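Local coordinates for CCN family member 3 (Rattus norvegicus, PDB 5NB8), which acts as a secreted signalling protein, binding integrins and membrane receptors such as NOTCH1 to regulate cell proliferation, adhesion, migration, differentiation and survival, at residues I12-N15 against G16-F19. Numbering follows the deposited sequence.
Sequences IYRN and GEKF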
loop_
_atom_site.group_PDB
_atom_site.type_symbol
_atom_site.label_atom_id
_atom_site.label_comp_id
_atom_site.label_asym_id
_atom_site.label_seq_id
_atom_site.Cartn_x
_atom_site.Cartn_y
_atom_site.Cartn_z
ATOM N N ILE A 12 -16.779 7.847 -5.523
ATOM C CA ILE A 12 -17.598 7.458 -4.374
ATOM C C ILE A 12 -17.470 5.961 -4.183
ATOM O O ILE A 12 -17.599 5.192 -5.142
ATOM C CB ILE A 12 -19.073 7.844 -4.569
ATOM C CG1 ILE A 12 -19.253 9.354 -4.640
ATOM C CG2 ILE A 12 -19.956 7.234 -3.432
ATOM C CD1 ILE A 12 -20.621 9.760 -5.168
ATOM N N TYR A 13 -17.217 5.544 -2.952
ATOM C CA TYR A 13 -17.209 4.138 -2.581
ATOM C C TYR A 13 -18.299 3.911 -1.542
ATOM O O TYR A 13 -18.475 4.725 -0.633
ATOM C CB TYR A 13 -15.826 3.724 -2.056
ATOM C CG TYR A 13 -14.776 3.818 -3.149
ATOM C CD1 TYR A 13 -14.660 2.824 -4.117
ATOM C CD2 TYR A 13 -13.950 4.922 -3.248
ATOM C CE1 TYR A 13 -13.719 2.925 -5.145
ATOM C CE2 TYR A 13 -13.011 5.031 -4.259
ATOM C CZ TYR A 13 -12.893 4.033 -5.194
ATOM O OH TYR A 13 -11.963 4.167 -6.190
ATOM N N ARG A 14 -19.034 2.815 -1.681
ATOM C CA ARG A 14 -20.143 2.598 -0.776
ATOM C C ARG A 14 -19.638 2.000 0.528
ATOM O O ARG A 14 -18.538 1.443 0.600
ATOM C CB ARG A 14 -21.212 1.713 -1.429
ATOM C CG ARG A 14 -22.063 2.476 -2.460
ATOM C CD ARG A 14 -23.008 1.577 -3.241
ATOM N NE ARG A 14 -22.273 0.638 -4.081
ATOM C CZ ARG A 14 -22.111 -0.651 -3.801
ATOM N NH1 ARG A 14 -22.658 -1.166 -2.703
ATOM N NH2 ARG A 14 -21.413 -1.425 -4.627
ATOM N N ASN A 15 -20.424 2.206 1.588
ATOM C CA ASN A 15 -20.129 1.605 2.879
ATOM C C ASN A 15 -19.888 0.114 2.708
ATOM O O ASN A 15 -20.623 -0.569 1.991
ATOM C CB ASN A 15 -21.289 1.845 3.859
ATOM C CG ASN A 15 -21.038 1.223 5.237
ATOM O OD1 ASN A 15 -19.933 1.306 5.788
ATOM N ND2 ASN A 15 -22.075 0.593 5.798
ATOM N N GLY A 16 -18.837 -0.386 3.346
ATOM C CA GLY A 16 -18.446 -1.764 3.172
ATOM C C GLY A 16 -17.766 -2.108 1.854
ATOM O O GLY A 16 -17.299 -3.245 1.709
ATOM N N GLU A 17 -17.685 -1.184 0.894
ATOM C CA GLU A 17 -17.050 -1.474 -0.396
ATOM C C GLU A 17 -15.523 -1.439 -0.284
ATOM O O GLU A 17 -14.953 -0.637 0.462
ATOM C CB GLU A 17 -17.526 -0.481 -1.469
ATOM C CG GLU A 17 -16.962 -0.691 -2.884
ATOM C CD GLU A 17 -17.608 0.196 -3.972
ATOM O OE1 GLU A 17 -18.480 1.036 -3.654
ATOM O OE2 GLU A 17 -17.241 0.044 -5.163
ATOM N N LYS A 18 -14.865 -2.305 -1.052
ATOM C CA LYS A 18 -13.415 -2.439 -1.072
ATOM C C LYS A 18 -12.846 -2.066 -2.436
ATOM O O LYS A 18 -13.458 -2.317 -3.473
ATOM C CB LYS A 18 -13.006 -3.875 -0.732
ATOM C CG LYS A 18 -13.339 -4.299 0.692
ATOM C CD LYS A 18 -12.964 -5.756 0.946
ATOM C CE LYS A 18 -13.354 -6.193 2.357
ATOM N NZ LYS A 18 -12.546 -5.532 3.425
ATOM N N PHE A 19 -11.648 -1.486 -2.442
ATOM C CA PHE A 19 -11.040 -1.099 -3.712
ATOM C C PHE A 19 -9.530 -1.059 -3.554
ATOM O O PHE A 19 -8.990 -1.130 -2.447
ATOM C CB PHE A 19 -11.553 0.259 -4.191
ATOM C CG PHE A 19 -11.188 1.391 -3.274
ATOM C CD1 PHE A 19 -11.910 1.609 -2.107
ATOM C CD2 PHE A 19 -10.128 2.237 -3.572
ATOM C CE1 PHE A 19 -11.582 2.643 -1.252
ATOM C CE2 PHE A 19 -9.797 3.277 -2.719
ATOM C CZ PHE A 19 -10.537 3.479 -1.555
HETATM O O HOH W 1 -19.946 2.016 -5.837
#
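Glu17 reaches back across the turn to Arg14, and its OE1 takes most of the polar contacts. That oxygen accepts the backbone N-H of Arg14 at 2.7 Å from N, an almost perfectly straight bond (179°) that arrives on the anti side of the carboxylate and somewhat out of its plane. A water donates to the same OE1 and accepts from Arg14 NE, with 3.2 Å between NE and the water oxygen, which bridges the two side chains. The direct salt bridge is long, 3.8 Å from Arg14 NE to Glu17 OE1; the oxygen lies over a face of the guanidinium, where no N-H points at it, so this direct contact is one of charge alone. CG anti to the backbone N (chi1 -179°) and an extended chain beyond carry the carboxylate of Glu17 to Arg14 N. Its own N-H closes the type II beta turn from Arg14 to Glu17, donating to Arg14 O at 2.8 Å from N, and Gly16 takes the positive phi that such a turn needs. The turn carries the chain from the N-terminal hairpin (strands 6-8 and 11-13) of this von Willebrand factor type C domain to strand 18-19, the edge of its three-stranded sheet. Asn15 OD1 accepts from Asp31 N in the turn between strands 25-30 and 33-38, while its backbone N donates to Asn5 OD1. Farther along, the Tyr13 ring lies face to face on Phe19, planes 10° apart and centroids 3.8 Å apart, with Phe19 CD1 over the middle of the tyrosine ring; Phe8 meets the Phe19 ring as well. An alanine in place of Tyr13 would probably leave Phe19 without its face-to-face partner and open a gap beside Cys29. Glu17 OE2 sits at the tyrosine's edge, 3.9 Å from CD1 of Tyr13.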